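Local atomic coordinates of D-alanine--D-alanine ligase (Coxiella burnetii, PDB entry 3TQT), a protein that joins two D-alanine molecules into D-alanyl-D-alanine at the expense of ATP, a step in building the peptidoglycan of the bacterial cell wall. Residues P104-E112 with I317-N325; V155-P163 with F213-P223. All blocks are in the same frame, centred on the assembly; numbering follows the deposited sequence.

Overall arrangement
Interaction 1 (104-112 with 317-325) ties a loop of the N-terminal domain to the end of strand 312-318, near the centre of the chain; it includes Asn318, a predicted magnesium ligand, whose side chain is about 3 Å from those of Asp303 and Glu316. Interaction 2 (155-163 with 213-223) is a strand pair of the ATP-grasp region, centred about 20 Å from the chain centre, whose strand 219-223 lies within the predicted ATP-binding region. The centres of interactions 1 and 2 are 21 Å apart. Strand 312-318 connects them: it runs into interaction 1, while its Asn315 packs against Glu222 of interaction 2, whose side chain is about 7 Å from that of Glu316. Both contacts also reach the second subunit.

Interaction 1: P104-E112 with I317-N325; sequences PMVHGTQGE and INTIPGFTN
The loop after strand 101-104, in the N-terminal domain, docks here on the turn that leaves strand 312-318 just beyond Asn318, a predicted magnesium ligand, and Glu112 and His107 grip the backbone of Ile320 between them. Ile320 N donates to Glu112 OE1 at 2.8 Å, meeting the carboxylate from above its plane, 47° out of it. Ile320 O accepts from His107 ND1, also at 2.8 Å; the oxygen lies close to the imidazole plane, whereas the donor stands above the carbonyl plane. At the other end of this ring NE2 is hydrogen-bonded to Ser24 OG, which fixes its rotation. Glu112 OE2 in turn accepts Gly108 N through its anti lone pair, a bond of 2.8 Å that folds the loop back on itself.

The Ile320 side chain packs against Met105 and Glu112 of the loop. CG2, anti to the backbone N (chi1 of -45° for CG1), faces Met105 SD at 3.7 Å, while CG1 and CB run past Glu112 CG in the reverse direction. Met105, bent at chi2 and chi3, crosses Phe323 at about a right angle, with SD 3.9 Å from Phe323 CB.

A water that accepts from Thr319 N also lies within reach of Glu112 OE1 and Ile317 O. Held at both ring nitrogens, His107 ties the 317-325 loop to Ser24 of helix 18-31, and two backbone N-H groups, one to each oxygen, hold the Glu112 carboxylate in place.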
ATOM      1  N   PRO A 104     -13.217  -1.149  -8.000  1.00 24.58           N
ATOM      2  CA  PRO A 104     -12.871  -2.241  -7.103  1.00 27.18           C
ATOM      3  C   PRO A 104     -13.951  -2.289  -6.023  1.00 35.64           C
ATOM      4  O   PRO A 104     -14.192  -1.285  -5.346  1.00 33.16           O
ATOM      5  CB  PRO A 104     -11.519  -1.807  -6.512  1.00 22.30           C
ATOM      6  CG  PRO A 104     -11.136  -0.549  -7.210  1.00 24.97           C
ATOM      7  CD  PRO A 104     -12.376   0.037  -7.781  1.00 23.88           C
ATOM      8  N   MET A 105     -14.633  -3.417  -5.889  1.00 21.63           N
ATOM      9  CA  MET A 105     -15.701  -3.475  -4.911  1.00 20.80           C
ATOM     10  C   MET A 105     -15.554  -4.757  -4.130  1.00 31.94           C
ATOM     11  O   MET A 105     -16.530  -5.412  -3.782  1.00 37.89           O
ATOM     12  CB  MET A 105     -17.077  -3.340  -5.570  1.00 28.78           C
ATOM     13  CG  MET A 105     -18.245  -3.136  -4.591  1.00 30.40           C
ATOM     14  SD  MET A 105     -17.980  -1.896  -3.285  1.00 35.51           S
ATOM     15  CE  MET A 105     -17.344  -0.511  -4.247  1.00 26.94           C
ATOM     16  N   VAL A 106     -14.300  -5.103  -3.875  1.00 23.04           N
ATOM     17  CA  VAL A 106     -13.969  -6.178  -2.965  1.00 24.59           C
ATOM     18  C   VAL A 106     -13.676  -5.567  -1.597  1.00 31.92           C
ATOM     19  O   VAL A 106     -12.755  -4.756  -1.457  1.00 37.06           O
ATOM     20  CB  VAL A 106     -12.746  -6.959  -3.461  1.00 24.41           C
ATOM     21  CG1 VAL A 106     -12.285  -7.949  -2.395  1.00 25.07           C
ATOM     22  CG2 VAL A 106     -13.070  -7.671  -4.760  1.00 32.29           C
ATOM     23  N   HIS A 107     -14.474  -5.937  -0.598  1.00 33.81           N
ATOM     24  CA  HIS A 107     -14.278  -5.453   0.771  1.00 31.89           C
ATOM     25  C   HIS A 107     -13.246  -6.300   1.505  1.00 35.14           C
ATOM     26  O   HIS A 107     -13.143  -7.505   1.281  1.00 34.24           O
ATOM     27  CB  HIS A 107     -15.591  -5.476   1.570  1.00 30.83           C
ATOM     28  CG  HIS A 107     -16.756  -4.855   0.858  1.00 40.96           C
ATOM     29  ND1 HIS A 107     -16.832  -3.507   0.577  1.00 35.10           N
ATOM     30  CD2 HIS A 107     -17.904  -5.402   0.386  1.00 42.94           C
ATOM     31  CE1 HIS A 107     -17.969  -3.252  -0.051  1.00 35.58           C
ATOM     32  NE2 HIS A 107     -18.636  -4.383  -0.175  1.00 37.22           N
ATOM     33  N   GLY A 108     -12.499  -5.658   2.399  1.00 29.77           N
ATOM     34  CA  GLY A 108     -11.541  -6.335   3.248  1.00 31.58           C
ATOM     35  C   GLY A 108     -10.297  -6.835   2.539  1.00 37.55           C
ATOM     36  O   GLY A 108      -9.753  -6.180   1.639  1.00 36.56           O
ATOM     37  N   THR A 109      -9.839  -8.006   2.967  1.00 32.21           N
ATOM     38  CA  THR A 109      -8.648  -8.620   2.410  1.00 31.21           C
ATOM     39  C   THR A 109      -8.638  -8.567   0.884  1.00 30.33           C
ATOM     40  O   THR A 109      -9.664  -8.789   0.226  1.00 34.00           O
ATOM     41  CB  THR A 109      -8.497 -10.063   2.917  1.00 38.61           C
ATOM     42  OG1 THR A 109      -8.383 -10.046   4.341  1.00 46.75           O
ATOM     43  CG2 THR A 109      -7.266 -10.717   2.334  1.00 48.65           C
ATOM     44  N   GLN A 110      -7.466  -8.239   0.340  1.00 42.29           N
ATOM     45  CA  GLN A 110      -7.234  -8.144  -1.106  1.00 42.30           C
ATOM     46  C   GLN A 110      -7.839  -6.887  -1.737  1.00 41.63           C
ATOM     47  O   GLN A 110      -7.199  -6.219  -2.554  1.00 39.77           O
ATOM     48  CB  GLN A 110      -7.725  -9.406  -1.837  1.00 40.24           C
ATOM     49  CG  GLN A 110      -7.319 -10.734  -1.177  1.00 44.51           C
ATOM     50  CD  GLN A 110      -5.817 -10.918  -1.045  1.00 48.10           C
ATOM     51  OE1 GLN A 110      -5.099  -9.996  -0.663  1.00 57.20           O
ATOM     52  NE2 GLN A 110      -5.336 -12.117  -1.350  1.00 51.32           N
ATOM     53  N   GLY A 111      -9.066  -6.561  -1.346  1.00 31.67           N
ATOM     54  CA  GLY A 111      -9.810  -5.492  -1.992  1.00 34.84           C
ATOM     55  C   GLY A 111      -9.553  -4.099  -1.451  1.00 31.14           C
ATOM     56  O   GLY A 111      -9.569  -3.129  -2.205  1.00 35.28           O
ATOM     57  N   GLU A 112      -9.344  -3.990  -0.143  1.00 34.62           N
ATOM     58  CA  GLU A 112      -9.143  -2.687   0.485  1.00 34.01           C
ATOM     59  C   GLU A 112      -7.717  -2.512   0.960  1.00 37.48           C
ATOM     60  O   GLU A 112      -7.346  -1.423   1.394  1.00 37.95           O
ATOM     61  CB  GLU A 112     -10.076  -2.508   1.692  1.00 40.02           C
ATOM     62  CG  GLU A 112     -11.534  -2.370   1.334  1.00 43.02           C
ATOM     63  CD  GLU A 112     -12.401  -2.075   2.548  1.00 42.82           C
ATOM     64  OE1 GLU A 112     -12.479  -0.899   2.964  1.00 38.08           O
ATOM     65  OE2 GLU A 112     -13.004  -3.023   3.084  1.00 45.87           O
ATOM     66  N   ILE A 317     -11.213   4.689   9.014  1.00 14.77           N
ATOM     67  CA  ILE A 317     -11.520   5.151   7.652  1.00 14.57           C
ATOM     68  C   ILE A 317     -11.644   3.933   6.754  1.00 17.56           C
ATOM     69  O   ILE A 317     -10.720   3.132   6.663  1.00 22.22           O
ATOM     70  CB  ILE A 317     -10.401   6.067   7.102  1.00 13.72           C
ATOM     71  CG1 ILE A 317     -10.144   7.205   8.101  1.00 14.74           C
ATOM     72  CG2 ILE A 317     -10.782   6.606   5.683  1.00 14.99           C
ATOM     73  CD1 ILE A 317      -9.001   8.118   7.725  1.00 21.13           C
ATOM     74  N   ASN A 318     -12.788   3.796   6.098  1.00 21.52           N
ATOM     75  CA  ASN A 318     -13.070   2.642   5.259  1.00 24.93           C
ATOM     76  C   ASN A 318     -13.051   3.073   3.815  1.00 19.86           C
ATOM     77  O   ASN A 318     -13.873   3.902   3.422  1.00 20.61           O
ATOM     78  CB  ASN A 318     -14.466   2.113   5.562  1.00 27.23           C
ATOM     79  CG  ASN A 318     -14.617   1.703   6.988  1.00 39.22           C
ATOM     80  OD1 ASN A 318     -14.230   0.601   7.369  1.00 51.32           O
ATOM     81  ND2 ASN A 318     -15.160   2.599   7.806  1.00 45.76           N
ATOM     82  N   THR A 319     -12.145   2.500   3.024  1.00 19.48           N
ATOM     83  CA  THR A 319     -11.946   2.972   1.654  1.00 17.47           C
ATOM     84  C   THR A 319     -12.790   2.193   0.648  1.00 20.49           C
ATOM     85  O   THR A 319     -13.032   2.663  -0.449  1.00 26.95           O
ATOM     86  CB  THR A 319     -10.464   2.876   1.227  1.00 20.72           C
ATOM     87  OG1 THR A 319     -10.044   1.522   1.359  1.00 21.20           O
ATOM     88  CG2 THR A 319      -9.567   3.771   2.123  1.00 20.86           C
ATOM     89  N   ILE A 320     -13.243   1.005   1.022  1.00 23.19           N
ATOM     90  CA  ILE A 320     -14.246   0.328   0.197  1.00 31.19           C
ATOM     91  C   ILE A 320     -15.426  -0.022   1.101  1.00 29.97           C
ATOM     92  O   ILE A 320     -15.610  -1.168   1.504  1.00 27.59           O
ATOM     93  CB  ILE A 320     -13.688  -0.910  -0.567  1.00 33.36           C
ATOM     94  CG1 ILE A 320     -12.334  -0.586  -1.220  1.00 38.58           C
ATOM     95  CG2 ILE A 320     -14.689  -1.416  -1.632  1.00 27.70           C
ATOM     96  CD1 ILE A 320     -12.400   0.334  -2.437  1.00 42.47           C
ATOM     97  N   PRO A 321     -16.212   0.995   1.455  1.00 24.87           N
ATOM     98  CA  PRO A 321     -17.365   0.793   2.330  1.00 21.78           C
ATOM     99  C   PRO A 321     -18.434   0.006   1.598  1.00 23.97           C
ATOM    100  O   PRO A 321     -18.402  -0.037   0.364  1.00 22.97           O
ATOM    101  CB  PRO A 321     -17.851   2.213   2.585  1.00 20.53           C
ATOM    102  CG  PRO A 321     -17.420   2.979   1.401  1.00 23.03           C
ATOM    103  CD  PRO A 321     -16.110   2.384   0.980  1.00 24.22           C
ATOM    104  N   GLY A 322     -19.350  -0.609   2.341  1.00 23.88           N
ATOM    105  CA  GLY A 322     -20.479  -1.285   1.732  1.00 30.51           C
ATOM    106  C   GLY A 322     -21.157  -0.354   0.751  1.00 23.08           C
ATOM    107  O   GLY A 322     -21.219   0.854   0.974  1.00 22.85           O
ATOM    108  N   PHE A 323     -21.659  -0.910  -0.344  1.00 23.45           N
ATOM    109  CA  PHE A 323     -22.262  -0.090  -1.386  1.00 24.93           C
ATOM    110  C   PHE A 323     -23.577  -0.692  -1.861  1.00 27.56           C
ATOM    111  O   PHE A 323     -24.064  -0.379  -2.956  1.00 26.95           O
ATOM    112  CB  PHE A 323     -21.288   0.079  -2.554  1.00 25.87           C
ATOM    113  CG  PHE A 323     -21.050   1.499  -2.935  1.00 21.50           C
ATOM    114  CD1 PHE A 323     -19.899   2.156  -2.520  1.00 23.36           C
ATOM    115  CD2 PHE A 323     -21.987   2.194  -3.683  1.00 26.64           C
ATOM    116  CE1 PHE A 323     -19.669   3.477  -2.883  1.00 30.06           C
ATOM    117  CE2 PHE A 323     -21.764   3.520  -4.047  1.00 29.17           C
ATOM    118  CZ  PHE A 323     -20.604   4.155  -3.651  1.00 29.52           C
ATOM    119  N   THR A 324     -24.155  -1.560  -1.030  1.00 26.35           N
ATOM    120  CA  THR A 324     -25.468  -2.115  -1.311  1.00 27.39           C
ATOM    121  C   THR A 324     -26.478  -0.989  -1.219  1.00 28.06           C
ATOM    122  O   THR A 324     -26.170   0.083  -0.725  1.00 21.92           O
ATOM    123  CB  THR A 324     -25.854  -3.216  -0.300  1.00 29.58           C
ATOM    124  OG1 THR A 324     -26.339  -2.617   0.906  1.00 27.49           O
ATOM    125  CG2 THR A 324     -24.645  -4.089   0.009  1.00 31.10           C
ATOM    126  N   ASN A 325     -27.694  -1.234  -1.682  1.00 29.56           N
ATOM    127  CA  ASN A 325     -28.723  -0.194  -1.687  1.00 33.55           C
ATOM    128  C   ASN A 325     -29.120   0.314  -0.298  1.00 34.96           C
ATOM    129  O   ASN A 325     -29.774   1.344  -0.170  1.00 36.44           O
ATOM    130  CB  ASN A 325     -29.964  -0.676  -2.451  1.00 42.00           C
ATOM    131  CG  ASN A 325     -30.508  -1.987  -1.908  1.00 64.66           C
ATOM    132  OD1 ASN A 325     -30.192  -2.391  -0.785  1.00 67.71           O
ATOM    133  ND2 ASN A 325     -31.333  -2.657  -2.707  1.00 74.90           N
TER
HETATM  134  O   HOH W   1     -10.566   0.593   4.727  1.00 25.93           O
HETATM  135  O   HOH W   2      -8.327   0.748   3.220  1.00 26.18           O

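Interaction 2: V155-P163 with F213-P223; sequences VVDWHTLSP and FRYDDRLMVEP
The ring of Phe213 is sandwiched between Pro163 and Leu219. Pro163 CG lies over one face in a CH-pi contact, 4.1 Å from the centroid, and Leu219 CD2 covers the opposite face toward the rim; Leu161 O sits at the edge, 3.5 Å from Phe213 CZ. A second flat group, the guanidinium of Arg218, has Thr160 CG2 at its edge, and its NH2 is held by salt bridges to Asp142 and Glu140. Near the other end, Met220 CE lies 3.6 Å from Trp158 CB and oblique to the indole, whose edge has Thr160 OG1 in its plane; with Met220 CG wedged between its backbone N and carbonyl carbon (chi1 57°), the chain reaches across to the neighbouring strand.

The backbones run antiparallel. His159 and Val221 form a hydrogen-bonded pair, as do Leu161 and Leu219, with the non-hydrogen-bonded pair Thr160 and Met220 between them. The straightest bond is Leu219 N to Leu161 O, 2.9 Å with 176° at the hydrogen; Val221 N to His159 O is 2.7 Å. Leu161 and Leu219 extend side by side from the same face, Leu161 CB 3.7 Å from Leu219 CD1, and Val221 lies on that face too.

A water joins Ser162 OG to Asp217 O, and Asp217 OD2 bonds Gln358 of the second subunit. Glu222 makes salt bridges to Lys145 and Lys186. Strand 159-161 is an outer strand of the four-stranded antiparallel sheet, which, as in other ATP-grasp ligases, probably helps to enclose the nucleotide; Phe213 to Pro223 belong to the predicted ATP-binding region.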
ATOM      1  N   VAL A 155      -8.339  10.993  17.625  1.00 20.12           N
ATOM      2  CA  VAL A 155      -8.751   9.607  17.395  1.00 19.56           C
ATOM      3  C   VAL A 155      -8.993   8.876  18.713  1.00 22.80           C
ATOM      4  O   VAL A 155      -8.487   9.271  19.763  1.00 19.56           O
ATOM      5  CB  VAL A 155      -7.701   8.813  16.572  1.00 19.70           C
ATOM      6  CG1 VAL A 155      -7.408   9.530  15.267  1.00 19.35           C
ATOM      7  CG2 VAL A 155      -6.428   8.653  17.378  1.00 24.01           C
ATOM      8  N   VAL A 156      -9.789   7.820  18.649  1.00 23.36           N
ATOM      9  CA  VAL A 156      -9.926   6.905  19.771  1.00 24.59           C
ATOM     10  C   VAL A 156      -8.550   6.310  20.036  1.00 23.88           C
ATOM     11  O   VAL A 156      -7.888   5.838  19.113  1.00 21.39           O
ATOM     12  CB  VAL A 156     -10.923   5.785  19.448  1.00 21.74           C
ATOM     13  CG1 VAL A 156     -10.981   4.773  20.597  1.00 24.98           C
ATOM     14  CG2 VAL A 156     -12.310   6.379  19.173  1.00 28.42           C
ATOM     15  N   ASP A 157      -8.110   6.348  21.288  1.00 22.50           N
ATOM     16  CA  ASP A 157      -6.764   5.896  21.598  1.00 28.77           C
ATOM     17  C   ASP A 157      -6.644   4.404  21.348  1.00 23.27           C
ATOM     18  O   ASP A 157      -7.648   3.694  21.272  1.00 21.74           O
ATOM     19  CB  ASP A 157      -6.355   6.244  23.033  1.00 29.57           C
ATOM     20  CG  ASP A 157      -4.837   6.161  23.242  1.00 38.59           C
ATOM     21  OD1 ASP A 157      -4.079   6.253  22.241  1.00 31.69           O
ATOM     22  OD2 ASP A 157      -4.392   6.001  24.401  1.00 36.51           O
ATOM     23  N   TRP A 158      -5.411   3.936  21.198  1.00 22.00           N
ATOM     24  CA  TRP A 158      -5.184   2.532  20.896  1.00 22.44           C
ATOM     25  C   TRP A 158      -3.820   2.121  21.392  1.00 20.43           C
ATOM     26  O   TRP A 158      -2.971   2.961  21.684  1.00 21.81           O
ATOM     27  CB  TRP A 158      -5.270   2.281  19.389  1.00 16.03           C
ATOM     28  CG  TRP A 158      -4.036   2.721  18.647  1.00 22.98           C
ATOM     29  CD1 TRP A 158      -3.051   1.918  18.137  1.00 18.86           C
ATOM     30  CD2 TRP A 158      -3.650   4.068  18.346  1.00 22.17           C
ATOM     31  NE1 TRP A 158      -2.089   2.683  17.522  1.00 24.13           N
ATOM     32  CE2 TRP A 158      -2.429   4.007  17.643  1.00 26.26           C
ATOM     33  CE3 TRP A 158      -4.222   5.322  18.605  1.00 20.83           C
ATOM     34  CZ2 TRP A 158      -1.763   5.153  17.196  1.00 23.98           C
ATOM     35  CZ3 TRP A 158      -3.567   6.455  18.160  1.00 23.53           C
ATOM     36  CH2 TRP A 158      -2.352   6.363  17.451  1.00 26.23           C
ATOM     37  N   HIS A 159      -3.611   0.818  21.482  1.00 19.42           N
ATOM     38  CA  HIS A 159      -2.291   0.294  21.776  1.00 18.22           C
ATOM     39  C   HIS A 159      -2.044  -0.932  20.934  1.00 20.15           C
ATOM     40  O   HIS A 159      -2.764  -1.913  21.040  1.00 25.78           O
ATOM     41  CB  HIS A 159      -2.152  -0.066  23.257  1.00 21.46           C
ATOM     42  CG  HIS A 159      -0.776  -0.520  23.615  1.00 26.90           C
ATOM     43  ND1 HIS A 159       0.283   0.353  23.736  1.00 29.66           N
ATOM     44  CD2 HIS A 159      -0.268  -1.758  23.824  1.00 29.70           C
ATOM     45  CE1 HIS A 159       1.377  -0.324  24.034  1.00 35.92           C
ATOM     46  NE2 HIS A 159       1.072  -1.607  24.094  1.00 24.91           N
ATOM     47  N   THR A 160      -1.025  -0.864  20.089  1.00 19.13           N
ATOM     48  CA  THR A 160      -0.710  -1.957  19.189  1.00 17.66           C
ATOM     49  C   THR A 160       0.129  -3.008  19.919  1.00 26.28           C
ATOM     50  O   THR A 160       0.994  -2.667  20.717  1.00 21.21           O
ATOM     51  CB  THR A 160       0.081  -1.432  17.984  1.00 22.39           C
ATOM     52  OG1 THR A 160      -0.753  -0.543  17.219  1.00 23.05           O
ATOM     53  CG2 THR A 160       0.574  -2.583  17.095  1.00 19.32           C
ATOM     54  N   LEU A 161      -0.152  -4.282  19.656  1.00 19.79           N
ATOM     55  CA  LEU A 161       0.695  -5.372  20.117  1.00 20.32           C
ATOM     56  C   LEU A 161       1.046  -6.251  18.934  1.00 25.36           C
ATOM     57  O   LEU A 161       0.216  -6.493  18.051  1.00 20.79           O
ATOM     58  CB  LEU A 161      -0.016  -6.243  21.154  1.00 22.72           C
ATOM     59  CG  LEU A 161      -0.189  -5.708  22.571  1.00 27.33           C
ATOM     60  CD1 LEU A 161      -0.940  -6.741  23.396  1.00 32.09           C
ATOM     61  CD2 LEU A 161       1.167  -5.397  23.201  1.00 23.06           C
ATOM     62  N   SER A 162       2.280  -6.729  18.932  1.00 21.18           N
ATOM     63  CA  SER A 162       2.700  -7.727  17.969  1.00 24.33           C
ATOM     64  C   SER A 162       2.997  -9.000  18.741  1.00 24.54           C
ATOM     65  O   SER A 162       3.132  -8.975  19.966  1.00 22.98           O
ATOM     66  CB  SER A 162       3.933  -7.258  17.210  1.00 22.73           C
ATOM     67  OG  SER A 162       3.599  -6.148  16.394  1.00 30.25           O
ATOM     68  N   PRO A 163       3.097 -10.124  18.025  1.00 25.69           N
ATOM     69  CA  PRO A 163       3.253 -11.412  18.702  1.00 27.06           C
ATOM     70  C   PRO A 163       4.473 -11.493  19.614  1.00 28.07           C
ATOM     71  O   PRO A 163       4.414 -12.214  20.599  1.00 28.49           O
ATOM     72  CB  PRO A 163       3.370 -12.391  17.536  1.00 28.92           C
ATOM     73  CG  PRO A 163       2.484 -11.776  16.507  1.00 34.12           C
ATOM     74  CD  PRO A 163       2.780 -10.293  16.599  1.00 24.02           C
ATOM     75  N   PHE A 213      -4.394 -13.170  17.637  1.00 19.92           N
ATOM     76  CA  PHE A 213      -3.146 -13.513  16.955  1.00 20.24           C
ATOM     77  C   PHE A 213      -3.234 -14.798  16.154  1.00 27.01           C
ATOM     78  O   PHE A 213      -2.285 -15.158  15.452  1.00 28.52           O
ATOM     79  CB  PHE A 213      -1.975 -13.596  17.915  1.00 19.24           C
ATOM     80  CG  PHE A 213      -1.419 -12.266  18.307  1.00 22.27           C
ATOM     81  CD1 PHE A 213      -1.292 -11.246  17.377  1.00 23.11           C
ATOM     82  CD2 PHE A 213      -1.029 -12.030  19.613  1.00 24.61           C
ATOM     83  CE1 PHE A 213      -0.775 -10.010  17.753  1.00 21.15           C
ATOM     84  CE2 PHE A 213      -0.510 -10.801  19.982  1.00 22.25           C
ATOM     85  CZ  PHE A 213      -0.393  -9.798  19.055  1.00 18.44           C
ATOM     86  N   ARG A 214      -4.360 -15.495  16.260  1.00 20.52           N
ATOM     87  CA  ARG A 214      -4.616 -16.603  15.350  1.00 25.76           C
ATOM     88  C   ARG A 214      -5.119 -16.098  13.993  1.00 24.40           C
ATOM     89  O   ARG A 214      -5.116 -16.836  13.015  1.00 25.03           O
ATOM     90  CB  ARG A 214      -5.633 -17.583  15.942  1.00 29.83           C
ATOM     91  CG  ARG A 214      -5.159 -18.292  17.212  1.00 30.98           C
ATOM     92  CD  ARG A 214      -6.302 -19.072  17.876  1.00 39.64           C
ATOM     93  NE  ARG A 214      -6.931 -20.044  16.981  1.00 54.16           N
ATOM     94  CZ  ARG A 214      -6.505 -21.295  16.808  1.00 72.70           C
ATOM     95  NH1 ARG A 214      -5.437 -21.732  17.466  1.00 81.93           N
ATOM     96  NH2 ARG A 214      -7.140 -22.114  15.976  1.00 71.68           N
ATOM     97  N   TYR A 215      -5.543 -14.838  13.939  1.00 24.77           N
ATOM     98  CA  TYR A 215      -6.167 -14.283  12.732  1.00 25.31           C
ATOM     99  C   TYR A 215      -5.328 -13.221  12.026  1.00 24.94           C
ATOM    100  O   TYR A 215      -5.391 -13.080  10.808  1.00 25.22           O
ATOM    101  CB  TYR A 215      -7.497 -13.640  13.094  1.00 24.77           C
ATOM    102  CG  TYR A 215      -8.394 -14.541  13.888  1.00 27.93           C
ATOM    103  CD1 TYR A 215      -8.396 -15.906  13.664  1.00 34.14           C
ATOM    104  CD2 TYR A 215      -9.240 -14.028  14.860  1.00 27.75           C
ATOM    105  CE1 TYR A 215      -9.213 -16.744  14.388  1.00 36.64           C
ATOM    106  CE2 TYR A 215     -10.059 -14.859  15.594  1.00 27.97           C
ATOM    107  CZ  TYR A 215     -10.044 -16.214  15.350  1.00 36.32           C
ATOM    108  OH  TYR A 215     -10.860 -17.050  16.069  1.00 38.01           O
ATOM    109  N   ASP A 216      -4.585 -12.447  12.800  1.00 24.55           N
ATOM    110  CA  ASP A 216      -3.857 -11.304  12.254  1.00 25.73           C
ATOM    111  C   ASP A 216      -2.495 -11.270  12.931  1.00 23.99           C
ATOM    112  O   ASP A 216      -2.330 -11.774  14.042  1.00 27.42           O
ATOM    113  CB  ASP A 216      -4.636 -10.009  12.523  1.00 23.16           C
ATOM    114  CG  ASP A 216      -4.298  -8.897  11.542  1.00 26.82           C
ATOM    115  OD1 ASP A 216      -3.209  -8.952  10.944  1.00 25.65           O
ATOM    116  OD2 ASP A 216      -5.128  -7.970  11.372  1.00 23.38           O
ATOM    117  N   ASP A 217      -1.503 -10.682  12.283  1.00 18.74           N
ATOM    118  CA  ASP A 217      -0.173 -10.701  12.880  1.00 23.52           C
ATOM    119  C   ASP A 217       0.093  -9.448  13.696  1.00 20.46           C
ATOM    120  O   ASP A 217       1.195  -9.222  14.181  1.00 20.52           O
ATOM    121  CB  ASP A 217       0.917 -10.910  11.819  1.00 31.74           C
ATOM    122  CG  ASP A 217       0.924  -9.829  10.754  1.00 38.66           C
ATOM    123  OD1 ASP A 217       0.154  -8.852  10.863  1.00 38.12           O
ATOM    124  OD2 ASP A 217       1.723  -9.950   9.803  1.00 59.61           O
ATOM    125  N   ARG A 218      -0.931  -8.633  13.867  1.00 21.52           N
ATOM    126  CA  ARG A 218      -0.790  -7.483  14.733  1.00 19.25           C
ATOM    127  C   ARG A 218      -2.166  -7.124  15.237  1.00 18.21           C
ATOM    128  O   ARG A 218      -3.158  -7.286  14.534  1.00 21.95           O
ATOM    129  CB  ARG A 218      -0.178  -6.310  13.973  1.00 21.13           C
ATOM    130  CG  ARG A 218       0.455  -5.250  14.855  1.00 22.54           C
ATOM    131  CD  ARG A 218       1.274  -4.245  14.005  1.00 20.26           C
ATOM    132  NE  ARG A 218       0.410  -3.342  13.249  1.00 20.22           N
ATOM    133  CZ  ARG A 218       0.287  -3.343  11.926  1.00 26.02           C
ATOM    134  NH1 ARG A 218       0.986  -4.203  11.178  1.00 23.41           N
ATOM    135  NH2 ARG A 218      -0.528  -2.473  11.346  1.00 24.37           N
ATOM    136  N   LEU A 219      -2.243  -6.672  16.472  1.00 21.70           N
ATOM    137  CA  LEU A 219      -3.539  -6.304  16.994  1.00 22.89           C
ATOM    138  C   LEU A 219      -3.446  -4.955  17.664  1.00 22.71           C
ATOM    139  O   LEU A 219      -2.359  -4.416  17.877  1.00 21.18           O
ATOM    140  CB  LEU A 219      -4.059  -7.366  17.966  1.00 22.84           C
ATOM    141  CG  LEU A 219      -3.316  -7.621  19.272  1.00 24.31           C
ATOM    142  CD1 LEU A 219      -3.591  -6.516  20.296  1.00 23.41           C
ATOM    143  CD2 LEU A 219      -3.754  -8.977  19.830  1.00 24.38           C
ATOM    144  N   MET A 220      -4.605  -4.414  17.994  1.00 23.44           N
ATOM    145  CA  MET A 220      -4.660  -3.184  18.731  1.00 22.09           C
ATOM    146  C   MET A 220      -5.684  -3.341  19.829  1.00 24.52           C
ATOM    147  O   MET A 220      -6.725  -3.983  19.657  1.00 24.10           O
ATOM    148  CB  MET A 220      -5.022  -2.017  17.810  1.00 21.43           C
ATOM    149  CG  MET A 220      -6.331  -2.182  17.060  1.00 25.15           C
ATOM    150  SD  MET A 220      -6.336  -1.140  15.590  1.00 24.17           S
ATOM    151  CE  MET A 220      -6.137   0.480  16.336  1.00 18.24           C
ATOM    152  N   VAL A 221      -5.361  -2.758  20.967  1.00 20.25           N
ATOM    153  CA  VAL A 221      -6.269  -2.722  22.090  1.00 25.37           C
ATOM    154  C   VAL A 221      -6.822  -1.312  22.140  1.00 26.07           C
ATOM    155  O   VAL A 221      -6.083  -0.339  21.925  1.00 22.76           O
ATOM    156  CB  VAL A 221      -5.530  -3.061  23.394  1.00 24.34           C
ATOM    157  CG1 VAL A 221      -6.512  -3.159  24.570  1.00 20.00           C
ATOM    158  CG2 VAL A 221      -4.743  -4.368  23.232  1.00 24.41           C
ATOM    159  N   GLU A 222      -8.119  -1.208  22.402  1.00 21.62           N
ATOM    160  CA  GLU A 222      -8.782   0.086  22.484  1.00 27.01           C
ATOM    161  C   GLU A 222      -9.673   0.146  23.702  1.00 23.87           C
ATOM    162  O   GLU A 222     -10.227  -0.867  24.125  1.00 27.01           O
ATOM    163  CB  GLU A 222      -9.622   0.348  21.224  1.00 25.82           C
ATOM    164  CG  GLU A 222      -8.783   0.628  19.980  1.00 24.89           C
ATOM    165  CD  GLU A 222      -9.626   0.755  18.710  1.00 30.21           C
ATOM    166  OE1 GLU A 222     -10.831   0.449  18.760  1.00 27.17           O
ATOM    167  OE2 GLU A 222      -9.077   1.157  17.663  1.00 31.58           O
ATOM    168  N   PRO A 223      -9.819   1.335  24.280  1.00 24.25           N
ATOM    169  CA  PRO A 223     -10.772   1.453  25.382  1.00 25.04           C
ATOM    170  C   PRO A 223     -12.181   1.386  24.828  1.00 26.84           C
ATOM    171  O   PRO A 223     -12.418   1.902  23.740  1.00 32.17           O
ATOM    172  CB  PRO A 223     -10.516   2.868  25.881  1.00 31.73           C
ATOM    173  CG  PRO A 223     -10.120   3.600  24.622  1.00 27.57           C
ATOM    174  CD  PRO A 223      -9.228   2.633  23.922  1.00 21.83           C
TER
HETATM  175  O   HOH W   3       3.362  -7.284  13.841  1.00 32.72           O